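Local coordinates for protein orotidine-5-phosphate decarboxylase/orotate phosphoribosyltransferase, putative (Ompdcase-oprtase, putative) (Leishmania infantum, PDB 3QW3) that probably catalyses the decarboxylation of orotidine 5'-phosphate to UMP, the last step of de novo UMP synthesis, as the decarboxylase domain of a bifunctional UMP synthase, at residues S14-G19 / R229-A234; R36-T41 / A72-I77; Y48-A53 / E68-V73; T179-L184 / L208-D213. One frame throughout, in Å; residues are numbered along the deposited sequence.

Contact 1. Residues S14-G19 / R229-A234; sequences SLLCVG and RGLARA. With SO4 (sulfate ion), chain E.
Leu231 belongs to the short helix 229-232 that follows the last strand of the β/α barrel, and it packs back against Leu16 and Val18 of the first strand, 16-20. One methyl does the work. Leu231 CD1 sits in the fork of Val18, 3.8 Å from CG1 and 3.8 Å from CG2, the two side chains meeting at about a right angle. With CG1 anti to the backbone N (chi1 -179°) and CG2 beside it, both methyls of Val18 face Leu231 CD1. Leu16 adds a looser touch, CD2 to Leu231 CD1 at 4.3 Å. Helix 237-253 covers Leu231 further, through Ala240 and Leu244.

The open N-terminal end of the same helix holds a sulfate, probably from the crystallisation liquor, and Ser228 N also bonds to it. A short helix after the eighth strand that grips an anion through backbone N-H groups is the phosphate-site arrangement of many TIM barrels, so the sulfate is consistent with the place of a substrate phosphate. Arg229 N donates to sulfate O3 at 2.9 Å (164°), and Gly230 N donates to sulfate O4 at 3.1 Å (157°).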
loop_
_atom_site.group_PDB
_atom_site.type_symbol
_atom_site.label_atom_id
_atom_site.label_comp_id
_atom_site.label_asym_id
_atom_site.label_seq_id
_atom_site.Cartn_x
_atom_site.Cartn_y
_atom_site.Cartn_z
ATOM N N SER A 14 9.259 -25.670 11.808
ATOM C CA SER A 14 10.021 -24.559 11.225
ATOM C C SER A 14 9.395 -23.199 11.492
ATOM O O SER A 14 8.179 -23.092 11.587
ATOM C CB SER A 14 10.116 -24.744 9.709
ATOM O OG SER A 14 10.876 -23.705 9.122
ATOM N N LEU A 15 10.236 -22.169 11.581
ATOM C CA LEU A 15 9.764 -20.775 11.581
ATOM C C LEU A 15 10.263 -20.009 10.351
ATOM O O LEU A 15 10.196 -18.771 10.304
ATOM C CB LEU A 15 10.199 -20.047 12.853
ATOM C CG LEU A 15 9.688 -20.592 14.189
ATOM C CD1 LEU A 15 10.184 -19.720 15.336
ATOM C CD2 LEU A 15 8.161 -20.694 14.215
ATOM N N LEU A 16 10.769 -20.745 9.367
ATOM C CA LEU A 16 11.350 -20.134 8.172
ATOM C C LEU A 16 10.290 -19.768 7.136
ATOM O O LEU A 16 9.525 -20.617 6.694
ATOM C CB LEU A 16 12.397 -21.067 7.554
ATOM C CG LEU A 16 13.107 -20.580 6.292
ATOM C CD1 LEU A 16 13.940 -19.337 6.584
ATOM C CD2 LEU A 16 13.975 -21.697 5.722
ATOM N N CYS A 17 10.258 -18.490 6.761
ATOM C CA CYS A 17 9.410 -18.019 5.665
ATOM C C CYS A 17 10.289 -17.802 4.449
ATOM O O CYS A 17 11.293 -17.093 4.529
ATOM C CB CYS A 17 8.723 -16.715 6.051
ATOM S SG CYS A 17 7.647 -16.034 4.770
ATOM N N VAL A 18 9.932 -18.430 3.336
ATOM C CA VAL A 18 10.742 -18.341 2.122
ATOM C C VAL A 18 10.156 -17.287 1.181
ATOM O O VAL A 18 9.036 -17.429 0.687
ATOM C CB VAL A 18 10.858 -19.705 1.400
ATOM C CG1 VAL A 18 11.737 -19.594 0.157
ATOM C CG2 VAL A 18 11.395 -20.788 2.352
ATOM N N GLY A 19 10.920 -16.227 0.944
ATOM C CA GLY A 19 10.491 -15.185 0.014
ATOM C C GLY A 19 10.487 -15.684 -1.417
ATOM O O GLY A 19 11.382 -16.431 -1.827
ATOM N N ARG A 229 17.039 -13.312 -0.467
ATOM C CA ARG A 229 18.315 -13.449 -1.180
ATOM C C ARG A 229 19.220 -14.538 -0.612
ATOM O O ARG A 229 19.868 -15.268 -1.368
ATOM N N GLY A 230 19.251 -14.647 0.715
ATOM C CA GLY A 230 20.045 -15.668 1.407
ATOM C C GLY A 230 19.731 -17.102 1.003
ATOM O O GLY A 230 20.562 -17.998 1.192
ATOM N N LEU A 231 18.537 -17.317 0.451
ATOM C CA LEU A 231 18.118 -18.632 -0.039
ATOM C C LEU A 231 18.154 -18.725 -1.555
ATOM O O LEU A 231 18.778 -19.628 -2.111
ATOM C CB LEU A 231 16.705 -18.982 0.445
ATOM C CG LEU A 231 16.490 -19.419 1.888
ATOM C CD1 LEU A 231 15.004 -19.588 2.164
ATOM C CD2 LEU A 231 17.230 -20.713 2.156
ATOM N N ALA A 232 17.472 -17.791 -2.219
ATOM C CA ALA A 232 17.329 -17.818 -3.672
ATOM C C ALA A 232 18.680 -17.762 -4.381
ATOM O O ALA A 232 18.860 -18.379 -5.432
ATOM C CB ALA A 232 16.417 -16.684 -4.145
ATOM N N ARG A 233 19.629 -17.043 -3.786
ATOM C CA ARG A 233 20.950 -16.861 -4.389
ATOM C C ARG A 233 22.052 -17.709 -3.742
ATOM O O ARG A 233 23.229 -17.571 -4.084
ATOM C CB ARG A 233 21.333 -15.374 -4.427
ATOM C CG ARG A 233 20.405 -14.526 -5.305
ATOM C CD ARG A 233 21.106 -13.295 -5.872
ATOM N NE ARG A 233 21.278 -12.240 -4.875
ATOM N N ALA A 234 21.675 -18.583 -2.812
ATOM C CA ALA A 234 22.623 -19.540 -2.241
ATOM C C ALA A 234 22.986 -20.589 -3.290
ATOM O O ALA A 234 22.144 -20.974 -4.103
ATOM C CB ALA A 234 22.036 -20.206 -1.003
HETATM S S SO4 E . 17.242 -11.211 2.438
HETATM O O1 SO4 E . 17.767 -10.027 3.114
HETATM O O2 SO4 E . 16.117 -11.742 3.205
HETATM O O3 SO4 E . 16.796 -10.849 1.094
HETATM O O4 SO4 E . 18.287 -12.232 2.350
#

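Contact 2. Residues R36-T41 / A72-I77; sequences RLIEQT and AVPAGI
The flat group that Ile38 meets is the peptide carbonyl of Ala72; two residues on stands the puckered ring of Pro74, which is met at its CD corner. Ile38 CG2 reaches Pro74 CD at 3.6 Å as the two side chains run past each other in opposite directions. The same methyl lies 4.1 Å from Ala72 O, a van der Waals approach to the carbonyl. Elsewhere around the proline ring, His42 packs against it.

The other arm of Ile38 covers a different patch. With CG1 beside the backbone N (chi1 -69°) and the chain extended beyond it, CD1 arrives 3.9 Å from Val73 CG2, the side chains crossing at about a right angle, and 4.2 Å from Ala72 CB. Between them the two branches touch Ala72, Val73 and Pro74.

In the β/α barrel this joins helix 27-41, which follows the first strand, to the loop that leads from helix 60-72 into strand 80-85. That loop turns through a type II β turn from Pro74 to Ile77, closed by Ile77 N to Pro74 O at 3.2 Å, with Gly76 at the third position in the positive-phi conformation (phi 100°) usual there. Near the C-terminal end of helix 27-41, Thr41 OG1 donates to Leu37 O at 2.7 Å, tilted 34° from the carbonyl plane. That hydroxyl is also hydrogen-bonded to Tyr48 OH.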
loop_
_atom_site.group_PDB
_atom_site.type_symbol
_atom_site.label_atom_id
_atom_site.label_comp_id
_atom_site.label_asym_id
_atom_site.label_seq_id
_atom_site.Cartn_x
_atom_site.Cartn_y
_atom_site.Cartn_z
ATOM N N ARG A 36 11.009 -24.061 -8.841
ATOM C CA ARG A 36 12.301 -24.661 -8.479
ATOM C C ARG A 36 12.672 -24.374 -7.020
ATOM O O ARG A 36 13.088 -25.280 -6.297
ATOM C CB ARG A 36 13.409 -24.174 -9.421
ATOM C CG ARG A 36 14.788 -24.788 -9.182
ATOM C CD ARG A 36 15.800 -24.254 -10.196
ATOM N NE ARG A 36 17.059 -24.998 -10.173
ATOM N N LEU A 37 12.507 -23.122 -6.587
ATOM C CA LEU A 37 12.818 -22.754 -5.206
ATOM C C LEU A 37 11.873 -23.427 -4.203
ATOM O O LEU A 37 12.303 -23.839 -3.125
ATOM C CB LEU A 37 12.812 -21.227 -5.017
ATOM C CG LEU A 37 13.362 -20.694 -3.689
ATOM C CD1 LEU A 37 14.822 -21.101 -3.466
ATOM C CD2 LEU A 37 13.230 -19.174 -3.633
ATOM N N ILE A 38 10.595 -23.541 -4.565
ATOM C CA ILE A 38 9.617 -24.233 -3.723
ATOM C C ILE A 38 10.019 -25.701 -3.570
ATOM O O ILE A 38 10.021 -26.236 -2.458
ATOM C CB ILE A 38 8.177 -24.127 -4.281
ATOM C CG1 ILE A 38 7.659 -22.687 -4.166
ATOM C CG2 ILE A 38 7.234 -25.072 -3.530
ATOM C CD1 ILE A 38 6.471 -22.385 -5.070
ATOM N N GLU A 39 10.379 -26.331 -4.686
ATOM C CA GLU A 39 10.828 -27.730 -4.682
ATOM C C GLU A 39 12.043 -27.936 -3.774
ATOM O O GLU A 39 12.126 -28.938 -3.057
ATOM C CB GLU A 39 11.135 -28.199 -6.114
ATOM N N GLN A 40 12.967 -26.980 -3.790
ATOM C CA GLN A 40 14.193 -27.064 -2.989
ATOM C C GLN A 40 13.991 -26.828 -1.488
ATOM O O GLN A 40 14.768 -27.331 -0.669
ATOM C CB GLN A 40 15.243 -26.084 -3.519
ATOM C CG GLN A 40 15.791 -26.431 -4.890
ATOM C CD GLN A 40 16.548 -25.283 -5.525
ATOM O OE1 GLN A 40 16.234 -24.116 -5.300
ATOM N NE2 GLN A 40 17.550 -25.611 -6.332
ATOM N N THR A 41 12.944 -26.083 -1.125
ATOM C CA THR A 41 12.825 -25.550 0.231
ATOM C C THR A 41 11.604 -25.987 1.046
ATOM O O THR A 41 11.578 -25.773 2.257
ATOM C CB THR A 41 12.846 -23.995 0.228
ATOM O OG1 THR A 41 11.731 -23.505 -0.531
ATOM C CG2 THR A 41 14.159 -23.464 -0.358
ATOM N N ALA A 72 1.215 -23.608 -6.782
ATOM C CA ALA A 72 2.381 -24.507 -6.733
ATOM C C ALA A 72 2.872 -24.822 -5.318
ATOM O O ALA A 72 3.555 -25.827 -5.101
ATOM C CB ALA A 72 3.523 -23.947 -7.570
ATOM N N VAL A 73 2.534 -23.963 -4.360
ATOM C CA VAL A 73 2.928 -24.178 -2.972
ATOM C C VAL A 73 2.168 -25.391 -2.411
ATOM O O VAL A 73 0.939 -25.434 -2.494
ATOM C CB VAL A 73 2.672 -22.913 -2.115
ATOM C CG1 VAL A 73 2.997 -23.163 -0.658
ATOM C CG2 VAL A 73 3.486 -21.736 -2.662
ATOM N N PRO A 74 2.902 -26.384 -1.858
ATOM C CA PRO A 74 2.276 -27.593 -1.312
ATOM C C PRO A 74 1.125 -27.299 -0.367
ATOM O O PRO A 74 1.168 -26.324 0.389
ATOM C CB PRO A 74 3.418 -28.258 -0.538
ATOM C CG PRO A 74 4.631 -27.858 -1.261
ATOM C CD PRO A 74 4.371 -26.448 -1.758
ATOM N N ALA A 75 0.097 -28.142 -0.416
ATOM C CA ALA A 75 -0.996 -28.055 0.539
ATOM C C ALA A 75 -0.415 -28.136 1.951
ATOM O O ALA A 75 0.510 -28.917 2.213
ATOM C CB ALA A 75 -2.011 -29.175 0.300
ATOM N N GLY A 76 -0.932 -27.295 2.837
ATOM C CA GLY A 76 -0.487 -27.262 4.224
ATOM C C GLY A 76 0.498 -26.150 4.554
ATOM O O GLY A 76 0.732 -25.864 5.723
ATOM N N ILE A 77 1.081 -25.528 3.531
ATOM C CA ILE A 77 2.015 -24.419 3.752
ATOM C C ILE A 77 1.344 -23.097 3.377
ATOM O O ILE A 77 0.989 -22.892 2.217
ATOM C CB ILE A 77 3.345 -24.592 2.986
ATOM C CG1 ILE A 77 3.946 -25.985 3.249
ATOM C CG2 ILE A 77 4.338 -23.487 3.398
ATOM C CD1 ILE A 77 5.184 -26.324 2.383
#

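Contact 3. Residues Y48-A53 / E68-V73; sequences YKPNAA and EVIRAV. With SO4 (sulfate ion), chain D.
Tyr48 and Val73 make the closest touch: ring atom CD2 of Tyr48 lies 3.6 Å from Val73 CG1, and CE2 of the same ring is 4.1 Å from that methyl. The approach is oblique to the ring, and the two side chains pass each other in opposite directions. Val73 CG2, which also touches Ile38 of helix 27-41, is farther from the tyrosine, 4.2 Å from CD2. Two residues on, the ring of Pro50 leans toward helix 60-72 and brings CG to 4.4 Å from Ile70 CG1, a looser apolar contact.

The next shell surrounds the tyrosine. Tyr48 points out of the sheet into the helix layer; with CG beside the backbone N (chi1 -73°) the ring lies against Val73, and its hydroxyl is hydrogen-bonded to Thr41 OG1. Ile38, His42 and Ile77 also pack against this side chain, and Val18 and Leu20 of neighbouring strand 16-20 touch it too.

Lys49, between Tyr48 and Pro50, goes the other way, into the barrel. Its chain runs out straight and then bends at chi3 and chi4, so that NZ donates to O2 of a sulfate at 2.8 Å; Asp82 forms a salt bridge with the same NZ. Beyond the strand, Ala52 and Ala53 pack on Tyr95 and Thr91 of the second subunit. Strand 47-50 and helix 60-72 belong to the second β/α unit of a TIM barrel, apolar outside against the helix; the Lys49-Asp82 pair inside is consistent with the charged array of OMP decarboxylase active sites.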
loop_
_atom_site.group_PDB
_atom_site.type_symbol
_atom_site.label_atom_id
_atom_site.label_comp_id
_atom_site.label_asym_id
_atom_site.label_seq_id
_atom_site.Cartn_x
_atom_site.Cartn_y
_atom_site.Cartn_z
ATOM N N TYR A 48 5.443 -19.343 2.554
ATOM C CA TYR A 48 6.032 -18.654 1.402
ATOM C C TYR A 48 5.488 -17.237 1.311
ATOM O O TYR A 48 4.329 -16.986 1.662
ATOM C CB TYR A 48 5.787 -19.419 0.100
ATOM C CG TYR A 48 6.644 -20.660 0.018
ATOM C CD1 TYR A 48 7.934 -20.603 -0.498
ATOM C CD2 TYR A 48 6.177 -21.882 0.503
ATOM C CE1 TYR A 48 8.740 -21.736 -0.550
ATOM C CE2 TYR A 48 6.972 -23.019 0.453
ATOM C CZ TYR A 48 8.249 -22.938 -0.072
ATOM O OH TYR A 48 9.044 -24.065 -0.116
ATOM N N LYS A 49 6.342 -16.320 0.859
ATOM C CA LYS A 49 5.975 -14.907 0.737
ATOM C C LYS A 49 6.249 -14.371 -0.681
ATOM O O LYS A 49 7.329 -13.835 -0.962
ATOM C CB LYS A 49 6.696 -14.063 1.800
ATOM C CG LYS A 49 6.214 -12.603 1.856
ATOM C CD LYS A 49 6.844 -11.810 3.000
ATOM C CE LYS A 49 8.318 -11.444 2.752
ATOM N NZ LYS A 49 8.568 -10.510 1.631
ATOM N N PRO A 50 5.270 -14.516 -1.585
ATOM C CA PRO A 50 5.453 -13.954 -2.921
ATOM C C PRO A 50 5.420 -12.427 -2.920
ATOM O O PRO A 50 4.654 -11.810 -2.177
ATOM C CB PRO A 50 4.274 -14.516 -3.715
ATOM C CG PRO A 50 3.280 -14.915 -2.707
ATOM C CD PRO A 50 4.047 -15.331 -1.498
ATOM N N ASN A 51 6.278 -11.859 -3.757
ATOM C CA ASN A 51 6.445 -10.422 -3.923
ATOM C C ASN A 51 5.412 -9.871 -4.906
ATOM O O ASN A 51 5.545 -10.056 -6.118
ATOM C CB ASN A 51 7.871 -10.169 -4.441
ATOM C CG ASN A 51 8.284 -8.708 -4.367
ATOM O OD1 ASN A 51 9.389 -8.384 -3.918
ATOM N ND2 ASN A 51 7.412 -7.824 -4.816
ATOM N N ALA A 52 4.386 -9.190 -4.391
ATOM C CA ALA A 52 3.280 -8.715 -5.235
ATOM C C ALA A 52 3.759 -7.753 -6.329
ATOM O O ALA A 52 3.234 -7.766 -7.446
ATOM C CB ALA A 52 2.182 -8.066 -4.384
ATOM N N ALA A 53 4.778 -6.952 -6.022
ATOM C CA ALA A 53 5.306 -5.982 -6.999
ATOM C C ALA A 53 6.020 -6.664 -8.163
ATOM O O ALA A 53 5.877 -6.262 -9.325
ATOM C CB ALA A 53 6.249 -4.992 -6.314
ATOM N N GLU A 68 -0.484 -19.009 -10.447
ATOM C CA GLU A 68 0.163 -20.298 -10.686
ATOM C C GLU A 68 1.216 -20.626 -9.620
ATOM O O GLU A 68 1.300 -21.765 -9.155
ATOM C CB GLU A 68 0.774 -20.341 -12.093
ATOM C CG GLU A 68 1.415 -21.679 -12.453
ATOM C CD GLU A 68 1.783 -21.808 -13.928
ATOM O OE1 GLU A 68 2.166 -22.928 -14.333
ATOM O OE2 GLU A 68 1.699 -20.808 -14.677
ATOM N N VAL A 69 2.012 -19.630 -9.234
ATOM C CA VAL A 69 3.030 -19.821 -8.196
ATOM C C VAL A 69 2.384 -20.161 -6.846
ATOM O O VAL A 69 2.841 -21.071 -6.152
ATOM C CB VAL A 69 4.000 -18.599 -8.092
ATOM C CG1 VAL A 69 4.905 -18.709 -6.867
ATOM C CG2 VAL A 69 4.846 -18.483 -9.350
ATOM N N ILE A 70 1.313 -19.455 -6.488
ATOM C CA ILE A 70 0.591 -19.736 -5.239
ATOM C C ILE A 70 0.031 -21.167 -5.244
ATOM O O ILE A 70 0.176 -21.900 -4.262
ATOM C CB ILE A 70 -0.508 -18.675 -4.959
ATOM C CG1 ILE A 70 0.154 -17.342 -4.571
ATOM C CG2 ILE A 70 -1.477 -19.146 -3.869
ATOM C CD1 ILE A 70 -0.789 -16.158 -4.488
ATOM N N ARG A 71 -0.575 -21.561 -6.363
ATOM C CA ARG A 71 -1.113 -22.912 -6.523
ATOM C C ARG A 71 -0.010 -23.974 -6.399
ATOM O O ARG A 71 -0.270 -25.092 -5.942
ATOM C CB ARG A 71 -1.858 -23.035 -7.858
ATOM C CG ARG A 71 -2.916 -24.126 -7.900
ATOM C CD ARG A 71 -3.837 -23.962 -9.111
ATOM N N ALA A 72 1.215 -23.608 -6.782
ATOM C CA ALA A 72 2.381 -24.507 -6.733
ATOM C C ALA A 72 2.872 -24.822 -5.318
ATOM O O ALA A 72 3.555 -25.827 -5.101
ATOM C CB ALA A 72 3.523 -23.947 -7.570
ATOM N N VAL A 73 2.534 -23.963 -4.360
ATOM C CA VAL A 73 2.928 -24.178 -2.972
ATOM C C VAL A 73 2.168 -25.391 -2.411
ATOM O O VAL A 73 0.939 -25.434 -2.494
ATOM C CB VAL A 73 2.672 -22.913 -2.115
ATOM C CG1 VAL A 73 2.997 -23.163 -0.658
ATOM C CG2 VAL A 73 3.486 -21.736 -2.662
HETATM S S SO4 D . 11.533 -8.258 2.321
HETATM O O1 SO4 D . 11.173 -6.844 2.253
HETATM O O2 SO4 D . 10.498 -8.985 3.049
HETATM O O3 SO4 D . 11.656 -8.797 0.968
HETATM O O4 SO4 D . 12.814 -8.395 3.011
#

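Contact 4. Residues T179-L184 / L208-D213; sequences TDPVAL and LKASLD
Ser211, Pro181 and Leu184 carry most of this helix-to-helix contact, with Ala210 beside them. Pro181, in the first turn of helix 181-190, comes nearest in backbone terms: its CA is 5.2 Å from Ser211 CA. Its ring turns CB toward helix 208-215, 4.0 Å from Ala210 CB and 3.9 Å from Ala210 O.

One turn later Leu184 reaches Ser211 with CD1, which lies 3.6 Å from Ser211 O and 3.8 Å from Ser211 CB, resting on the serine backbone and methylene. Leu184 chi1, -130°, lies away from a staggered value, which may reflect strain or an uncertain fit. Ser211 OG, beside its own backbone N (chi1 -57°), bonds back to Ser207 O, just before its own helix, and has a weak bond to Ala178 O, just ahead of the other helix.

Asp180 occupies the N-cap of helix 181-190, with weak capping bonds from Val182 N and Ala183 N to its two carboxylate oxygens. On the outer surface Lys209 NZ makes a 2.7 Å salt bridge to Asp213 OD2, which accepts through its syn lone pair.

The pair lies in the outer helical layer of the barrel: Met223 of strand 223-227 touches Leu184, Ser211 and Leu212, and helix 237-253 flanks helix 208-215 through Leu208, Lys209 and Leu212.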
loop_
_atom_site.group_PDB
_atom_site.type_symbol
_atom_site.label_atom_id
_atom_site.label_comp_id
_atom_site.label_asym_id
_atom_site.label_seq_id
_atom_site.Cartn_x
_atom_site.Cartn_y
_atom_site.Cartn_z
ATOM N N THR A 179 16.820 -6.115 12.134
ATOM C CA THR A 179 18.056 -5.319 12.245
ATOM C C THR A 179 18.214 -4.559 13.567
ATOM O O THR A 179 19.336 -4.202 13.949
ATOM C CB THR A 179 18.222 -4.351 11.039
ATOM O OG1 THR A 179 17.952 -5.054 9.822
ATOM C CG2 THR A 179 19.639 -3.779 10.969
ATOM N N ASP A 180 17.107 -4.310 14.266
ATOM C CA ASP A 180 17.187 -3.771 15.625
ATOM C C ASP A 180 16.423 -4.618 16.645
ATOM O O ASP A 180 15.192 -4.543 16.729
ATOM C CB ASP A 180 16.739 -2.308 15.694
ATOM C CG ASP A 180 16.973 -1.694 17.070
ATOM O OD1 ASP A 180 17.962 -2.072 17.747
ATOM O OD2 ASP A 180 16.171 -0.831 17.477
ATOM N N PRO A 181 17.162 -5.416 17.441
ATOM C CA PRO A 181 16.565 -6.279 18.454
ATOM C C PRO A 181 15.982 -5.504 19.633
ATOM O O PRO A 181 15.076 -6.002 20.293
ATOM C CB PRO A 181 17.742 -7.143 18.916
ATOM C CG PRO A 181 18.949 -6.315 18.645
ATOM C CD PRO A 181 18.632 -5.538 17.406
ATOM N N VAL A 182 16.501 -4.303 19.898
ATOM C CA VAL A 182 15.961 -3.465 20.972
ATOM C C VAL A 182 14.531 -3.030 20.631
ATOM O O VAL A 182 13.642 -3.083 21.483
ATOM C CB VAL A 182 16.874 -2.244 21.293
ATOM C CG1 VAL A 182 16.212 -1.318 22.312
ATOM C CG2 VAL A 182 18.231 -2.713 21.826
ATOM N N ALA A 183 14.314 -2.630 19.378
ATOM C CA ALA A 183 12.976 -2.273 18.903
ATOM C C ALA A 183 12.068 -3.500 18.863
ATOM O O ALA A 183 10.907 -3.439 19.259
ATOM C CB ALA A 183 13.046 -1.607 17.533
ATOM N N LEU A 184 12.615 -4.621 18.401
ATOM C CA LEU A 184 11.874 -5.874 18.349
ATOM C C LEU A 184 11.368 -6.264 19.747
ATOM O O LEU A 184 10.226 -6.689 19.900
ATOM C CB LEU A 184 12.761 -6.979 17.766
ATOM C CG LEU A 184 12.263 -7.874 16.627
ATOM C CD1 LEU A 184 13.327 -8.919 16.296
ATOM C CD2 LEU A 184 10.958 -8.546 16.965
ATOM N N LEU A 208 20.409 -13.224 13.828
ATOM C CA LEU A 208 19.377 -14.237 14.066
ATOM C C LEU A 208 19.083 -14.494 15.546
ATOM O O LEU A 208 17.918 -14.487 15.961
ATOM C CB LEU A 208 19.729 -15.546 13.342
ATOM C CG LEU A 208 18.695 -16.677 13.349
ATOM C CD1 LEU A 208 17.380 -16.244 12.699
ATOM C CD2 LEU A 208 19.260 -17.912 12.658
ATOM N N LYS A 209 20.134 -14.716 16.331
ATOM C CA LYS A 209 19.998 -15.067 17.742
ATOM C C LYS A 209 19.372 -13.932 18.551
ATOM O O LYS A 209 18.427 -14.150 19.316
ATOM C CB LYS A 209 21.363 -15.439 18.326
ATOM C CG LYS A 209 21.352 -16.595 19.318
ATOM C CD LYS A 209 20.807 -16.189 20.670
ATOM C CE LYS A 209 21.407 -17.024 21.785
ATOM N NZ LYS A 209 21.049 -16.459 23.116
ATOM N N ALA A 210 19.897 -12.722 18.379
ATOM C CA ALA A 210 19.382 -11.549 19.088
ATOM C C ALA A 210 17.911 -11.286 18.763
ATOM O O ALA A 210 17.131 -10.939 19.654
ATOM C CB ALA A 210 20.235 -10.322 18.794
ATOM N N SER A 211 17.542 -11.476 17.496
ATOM C CA SER A 211 16.164 -11.287 17.033
ATOM C C SER A 211 15.208 -12.267 17.704
ATOM O O SER A 211 14.152 -11.872 18.200
ATOM C CB SER A 211 16.078 -11.433 15.511
ATOM O OG SER A 211 16.950 -10.519 14.869
ATOM N N LEU A 212 15.592 -13.543 17.725
ATOM C CA LEU A 212 14.772 -14.584 18.341
ATOM C C LEU A 212 14.641 -14.394 19.847
ATOM O O LEU A 212 13.555 -14.537 20.400
ATOM C CB LEU A 212 15.311 -15.980 17.998
ATOM C CG LEU A 212 15.105 -16.406 16.538
ATOM C CD1 LEU A 212 16.003 -17.582 16.156
ATOM C CD2 LEU A 212 13.637 -16.729 16.258
ATOM N N ASP A 213 15.747 -14.060 20.507
ATOM C CA ASP A 213 15.721 -13.776 21.940
ATOM C C ASP A 213 14.766 -12.634 22.286
ATOM O O ASP A 213 14.061 -12.688 23.292
ATOM C CB ASP A 213 17.129 -13.458 22.449
ATOM C CG ASP A 213 17.996 -14.696 22.580
ATOM O OD1 ASP A 213 17.503 -15.822 22.347
ATOM O OD2 ASP A 213 19.184 -14.536 22.922
#

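How the contacts relate
Contacts 1, 2 and 3 form one continuous region where the first two β/α units meet the end of the eighth. Contacts 2 and 3 share Ala72 and Val73, their centres are about 10 Å apart, and Thr41 OG1 meets Tyr48 OH at 2.8 Å. Contact 1 joins contact 3 across neighbouring strands, Val18 O to Lys49 N at 2.9 Å, and touches contact 2 where Leu37 packs on Val18 and Ala232. The two sulfates, with sulfur atoms 6.4 Å apart, place contacts 1 and 3 beside the probable active site. Contact 4 stands apart, its centre about 18 Å from that of contact 1 and about 28 Å from that of contact 2.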